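Long-range contact in uncharacterized protein PA2218 (Pseudomonas aeruginosa, PDB 2HDW), which is of unknown function but adopts an alpha/beta hydrolase fold and probably acts as a hydrolase: residues A[58-71]-A[81-93]. Numbering follows the deposited sequence.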
loop_
_atom_site.group_PDB
_atom_site.type_symbol
_atom_site.label_atom_id
_atom_site.label_comp_id
_atom_site.label_asym_id
_atom_site.label_seq_id
_atom_site.Cartn_x
_atom_site.Cartn_y
_atom_site.Cartn_z
ATOM N N LYS A 58 3.563 6.616 15.725
ATOM C CA LYS A 58 2.465 6.084 14.924
ATOM C C LYS A 58 1.244 6.997 15.066
ATOM O O LYS A 58 1.167 7.810 15.993
ATOM C CB LYS A 58 2.105 4.659 15.367
ATOM C CG LYS A 58 2.917 3.530 14.702
ATOM C CD LYS A 58 4.402 3.583 15.045
ATOM C CE LYS A 58 5.145 2.370 14.477
ATOM N NZ LYS A 58 6.632 2.499 14.603
ATOM N N THR A 59 0.297 6.853 14.145
ATOM C CA THR A 59 -0.920 7.655 14.147
ATOM C C THR A 59 -2.000 6.997 15.001
ATOM O O THR A 59 -3.156 7.415 14.985
ATOM C CB THR A 59 -1.463 7.833 12.722
ATOM O OG1 THR A 59 -1.568 6.552 12.093
ATOM C CG2 THR A 59 -0.544 8.728 11.904
ATOM N N PHE A 60 -1.606 5.964 15.740
ATOM C CA PHE A 60 -2.513 5.228 16.610
ATOM C C PHE A 60 -1.696 4.773 17.814
ATOM O O PHE A 60 -0.475 4.639 17.726
ATOM C CB PHE A 60 -3.083 4.024 15.859
ATOM C CG PHE A 60 -2.030 3.151 15.248
ATOM C CD1 PHE A 60 -1.441 2.130 15.982
ATOM C CD2 PHE A 60 -1.576 3.398 13.954
ATOM C CE1 PHE A 60 -0.411 1.366 15.440
ATOM C CE2 PHE A 60 -0.547 2.642 13.404
ATOM C CZ PHE A 60 0.036 1.624 14.152
ATOM N N PRO A 61 -2.355 4.516 18.955
ATOM C CA PRO A 61 -1.632 4.083 20.156
ATOM C C PRO A 61 -1.135 2.649 20.076
ATOM O O PRO A 61 -1.744 1.804 19.418
ATOM C CB PRO A 61 -2.669 4.249 21.273
ATOM C CG PRO A 61 -3.749 5.125 20.671
ATOM C CD PRO A 61 -3.789 4.663 19.244
ATOM N N LEU A 62 -0.030 2.381 20.761
ATOM C CA LEU A 62 0.540 1.043 20.800
ATOM C C LEU A 62 -0.394 0.157 21.623
ATOM O O LEU A 62 -0.846 0.551 22.697
ATOM C CB LEU A 62 1.926 1.084 21.450
ATOM C CG LEU A 62 2.625 -0.252 21.711
ATOM C CD1 LEU A 62 2.867 -0.998 20.402
ATOM C CD2 LEU A 62 3.940 0.021 22.419
ATOM N N SER A 63 -0.687 -1.032 21.109
ATOM C CA SER A 63 -1.572 -1.971 21.790
ATOM C C SER A 63 -0.842 -2.814 22.828
ATOM O O SER A 63 0.231 -3.360 22.565
ATOM C CB SER A 63 -2.237 -2.899 20.773
ATOM O OG SER A 63 -2.952 -3.925 21.440
ATOM N N ALA A 64 -1.438 -2.930 24.010
ATOM C CA ALA A 64 -0.833 -3.706 25.086
ATOM C C ALA A 64 -0.919 -5.202 24.812
ATOM O O ALA A 64 -0.263 -5.995 25.476
ATOM C CB ALA A 64 -1.518 -3.378 26.411
ATOM N N LYS A 65 -1.730 -5.587 23.833
ATOM C CA LYS A 65 -1.895 -6.993 23.498
ATOM C C LYS A 65 -0.904 -7.490 22.447
ATOM O O LYS A 65 -0.954 -8.646 22.036
ATOM C CB LYS A 65 -3.323 -7.248 23.007
ATOM C CG LYS A 65 -4.389 -7.007 24.060
ATOM C CD LYS A 65 -5.739 -7.535 23.606
ATOM C CE LYS A 65 -6.774 -7.443 24.722
ATOM N NZ LYS A 65 -8.073 -8.054 24.322
ATOM N N VAL A 66 0.008 -6.628 22.019
ATOM C CA VAL A 66 0.965 -7.029 21.001
ATOM C C VAL A 66 2.403 -6.688 21.362
ATOM O O VAL A 66 2.656 -5.799 22.171
ATOM C CB VAL A 66 0.623 -6.363 19.646
ATOM C CG1 VAL A 66 1.583 -6.828 18.576
ATOM C CG2 VAL A 66 -0.809 -6.697 19.253
ATOM N N GLU A 67 3.334 -7.424 20.764
ATOM C CA GLU A 67 4.759 -7.203 20.962
ATOM C C GLU A 67 5.224 -6.545 19.675
ATOM O O GLU A 67 4.998 -7.074 18.587
ATOM C CB GLU A 67 5.497 -8.526 21.150
ATOM C CG GLU A 67 5.154 -9.269 22.424
ATOM C CD GLU A 67 5.878 -10.604 22.528
ATOM O OE1 GLU A 67 5.714 -11.286 23.561
ATOM O OE2 GLU A 67 6.608 -10.969 21.576
ATOM N N HIS A 68 5.878 -5.398 19.796
ATOM C CA HIS A 68 6.337 -4.673 18.625
ATOM C C HIS A 68 7.822 -4.350 18.589
ATOM O O HIS A 68 8.445 -4.099 19.623
ATOM C CB HIS A 68 5.550 -3.367 18.484
ATOM C CG HIS A 68 6.192 -2.383 17.558
ATOM N ND1 HIS A 68 7.269 -1.607 17.930
ATOM C CD2 HIS A 68 5.961 -2.107 16.252
ATOM C CE1 HIS A 68 7.674 -0.895 16.892
ATOM N NE2 HIS A 68 6.898 -1.181 15.861
ATOM N N ARG A 69 8.372 -4.353 17.376
ATOM C CA ARG A 69 9.774 -4.020 17.140
ATOM C C ARG A 69 9.956 -3.708 15.651
ATOM O O ARG A 69 9.181 -4.179 14.809
ATOM C CB ARG A 69 10.699 -5.164 17.583
ATOM C CG ARG A 69 10.713 -6.404 16.696
ATOM C CD ARG A 69 11.853 -7.323 17.136
ATOM N NE ARG A 69 12.297 -8.244 16.089
ATOM C CZ ARG A 69 11.734 -9.419 15.828
ATOM N NH1 ARG A 69 10.693 -9.833 16.543
ATOM N NH2 ARG A 69 12.215 -10.182 14.853
ATOM N N LYS A 70 10.963 -2.903 15.327
ATOM C CA LYS A 70 11.210 -2.526 13.936
ATOM C C LYS A 70 12.228 -3.459 13.294
ATOM O O LYS A 70 13.159 -3.924 13.946
ATOM C CB LYS A 70 11.706 -1.076 13.866
ATOM C CG LYS A 70 10.999 -0.144 14.855
ATOM C CD LYS A 70 10.199 0.976 14.192
ATOM C CE LYS A 70 11.091 2.029 13.572
ATOM N NZ LYS A 70 10.362 3.321 13.365
ATOM N N VAL A 71 12.041 -3.747 12.012
ATOM C CA VAL A 71 12.958 -4.627 11.303
ATOM C C VAL A 71 13.291 -4.059 9.934
ATOM O O VAL A 71 12.678 -3.087 9.488
ATOM C CB VAL A 71 12.360 -6.036 11.110
ATOM C CG1 VAL A 71 12.042 -6.656 12.462
ATOM C CG2 VAL A 71 11.098 -5.960 10.242
ATOM N N LEU A 81 14.478 -2.185 3.014
ATOM C CA LEU A 81 13.248 -1.572 3.497
ATOM C C LEU A 81 13.115 -1.619 5.015
ATOM O O LEU A 81 13.655 -2.508 5.668
ATOM C CB LEU A 81 12.041 -2.274 2.871
ATOM C CG LEU A 81 12.060 -2.473 1.354
ATOM C CD1 LEU A 81 10.829 -3.257 0.932
ATOM C CD2 LEU A 81 12.104 -1.123 0.645
ATOM N N ALA A 82 12.397 -0.646 5.567
ATOM C CA ALA A 82 12.154 -0.582 7.002
ATOM C C ALA A 82 10.704 -0.994 7.243
ATOM O O ALA A 82 9.829 -0.727 6.419
ATOM C CB ALA A 82 12.395 0.838 7.523
ATOM N N ALA A 83 10.443 -1.639 8.373
ATOM C CA ALA A 83 9.089 -2.081 8.670
ATOM C C ALA A 83 8.836 -2.279 10.157
ATOM O O ALA A 83 9.772 -2.371 10.956
ATOM C CB ALA A 83 8.798 -3.382 7.925
ATOM N N ASP A 84 7.555 -2.332 10.514
ATOM C CA ASP A 84 7.135 -2.561 11.890
ATOM C C ASP A 84 6.554 -3.965 11.906
ATOM O O ASP A 84 5.702 -4.301 11.083
ATOM C CB ASP A 84 6.052 -1.564 12.319
ATOM C CG ASP A 84 6.599 -0.172 12.582
ATOM O OD1 ASP A 84 7.473 -0.034 13.467
ATOM O OD2 ASP A 84 6.149 0.787 11.911
ATOM N N LEU A 85 7.026 -4.778 12.841
ATOM C CA LEU A 85 6.568 -6.149 12.991
ATOM C C LEU A 85 5.749 -6.262 14.275
ATOM O O LEU A 85 6.199 -5.835 15.337
ATOM C CB LEU A 85 7.771 -7.084 13.068
ATOM C CG LEU A 85 7.529 -8.566 13.348
ATOM C CD1 LEU A 85 6.836 -9.222 12.159
ATOM C CD2 LEU A 85 8.863 -9.234 13.620
ATOM N N TYR A 86 4.552 -6.833 14.168
ATOM C CA TYR A 86 3.665 -7.004 15.318
ATOM C C TYR A 86 3.336 -8.480 15.506
ATOM O O TYR A 86 2.978 -9.165 14.548
ATOM C CB TYR A 86 2.356 -6.237 15.104
ATOM C CG TYR A 86 2.513 -4.750 14.880
ATOM C CD1 TYR A 86 2.377 -3.839 15.933
ATOM C CD2 TYR A 86 2.793 -4.251 13.611
ATOM C CE1 TYR A 86 2.512 -2.461 15.717
ATOM C CE2 TYR A 86 2.935 -2.888 13.384
ATOM C CZ TYR A 86 2.793 -1.997 14.436
ATOM O OH TYR A 86 2.940 -0.649 14.185
ATOM N N LEU A 87 3.449 -8.963 16.740
ATOM C CA LEU A 87 3.144 -10.359 17.045
ATOM C C LEU A 87 2.229 -10.474 18.255
ATOM O O LEU A 87 2.283 -9.649 19.167
ATOM C CB LEU A 87 4.424 -11.156 17.340
ATOM C CG LEU A 87 5.540 -11.221 16.293
ATOM C CD1 LEU A 87 6.272 -9.887 16.240
ATOM C CD2 LEU A 87 6.511 -12.333 16.663
ATOM N N PRO A 88 1.365 -11.499 18.272
ATOM C CA PRO A 88 0.449 -11.706 19.398
ATOM C C PRO A 88 1.290 -12.129 20.607
ATOM O O PRO A 88 2.348 -12.732 20.437
ATOM C CB PRO A 88 -0.453 -12.848 18.911
ATOM C CG PRO A 88 -0.389 -12.745 17.408
ATOM C CD PRO A 88 1.063 -12.419 17.163
ATOM N N LYS A 89 0.834 -11.798 21.814
ATOM C CA LYS A 89 1.547 -12.175 23.037
ATOM C C LYS A 89 1.051 -13.534 23.541
ATOM O O LYS A 89 -0.014 -14.000 23.130
ATOM C CB LYS A 89 1.323 -11.138 24.142
ATOM C CG LYS A 89 2.017 -9.797 23.943
ATOM C CD LYS A 89 1.780 -8.901 25.154
ATOM C CE LYS A 89 2.530 -7.586 25.048
ATOM N NZ LYS A 89 3.999 -7.799 25.012
ATOM N N ASN A 90 1.815 -14.156 24.439
ATOM C CA ASN A 90 1.439 -15.454 25.009
ATOM C C ASN A 90 1.021 -16.431 23.915
ATOM O O ASN A 90 -0.096 -16.955 23.918
ATOM C CB ASN A 90 0.290 -15.270 26.005
ATOM C CG ASN A 90 0.678 -14.390 27.180
ATOM O OD1 ASN A 90 -0.146 -13.641 27.709
ATOM N ND2 ASN A 90 1.934 -14.484 27.601
ATOM N N ARG A 91 1.939 -16.682 22.992
ATOM C CA ARG A 91 1.684 -17.575 21.874
ATOM C C ARG A 91 1.755 -19.055 22.249
ATOM O O ARG A 91 2.537 -19.460 23.114
ATOM C CB ARG A 91 2.677 -17.272 20.743
ATOM C CG ARG A 91 2.608 -15.842 20.223
ATOM C CD ARG A 91 3.624 -15.601 19.099
ATOM N NE ARG A 91 5.003 -15.632 19.582
ATOM C CZ ARG A 91 5.562 -14.671 20.313
ATOM N NH1 ARG A 91 4.862 -13.593 20.645
ATOM N NH2 ARG A 91 6.820 -14.793 20.724
ATOM N N GLY A 92 0.929 -19.854 21.582
ATOM C CA GLY A 92 0.903 -21.282 21.831
ATOM C C GLY A 92 2.094 -21.984 21.210
ATOM O O GLY A 92 3.095 -21.345 20.885
ATOM N N GLY A 93 1.978 -23.297 21.025
ATOM C CA GLY A 93 3.075 -24.071 20.470
ATOM C C GLY A 93 3.255 -24.096 18.960
ATOM O O GLY A 93 4.373 -24.294 18.484
#
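His68 and Asp84 meet because their first torsions lean them toward each other: the imidazole sets off with CG opposite the backbone nitrogen (chi1 164°), while the carboxylate of Asp84 swings back beside its own nitrogen (chi1 -75°). NE2 of His68 then donates to OD1 of Asp84 over 2.7 Å, with the oxygen lying in the imidazole plane but the donor standing well above the carboxylate plane. From that same face NZ of Lys58 comes in, 2.9 Å from OD1 of Asp84, as a salt bridge; a long lysine suits this place, since it must reach down from the loop to a buried acid. The aliphatic part of Lys70 runs alongside Asp84, while its amino group makes its salt bridge with Glu137.

Histidine suits its place because a flat ring can donate in plane and still lie on Tyr86: CD2 of His68 rests 3.5 Å above the phenol plane of Tyr86, near its rim. Phe60 brings the loop 58-65 over Tyr86, whose OH sits at the edge of the phenylalanine ring, 3.7 Å from CZ of Phe60. From the strand, CG1 of Val66 packs 3.6 Å from CB of Tyr86.

Strands 66-71 and 81-88 are antiparallel, joined by paired backbone bonds at Glu67-Leu87, Arg69-Leu85 and Val71-Ala83, that from Arg69 N to Leu85 O being weak. On their other face the flat guanidinium of Arg69 suits a methyl, lying over CD2 of Leu85, and Val71 and Ala83 pack on Leu128 of strand 126-130, the neighbour of 80-88 in the sheet. Farther out, NH1 of Arg91 grips Pro88 O of its own segment and makes a weak, 3.3 Å salt-bridge bond to OE2 of Glu67.

The hairpin forms one end of the central sheet; on it, two donors from one face probably stabilise the negative charge of Asp84 and fix the turn of carboxylate and imidazole.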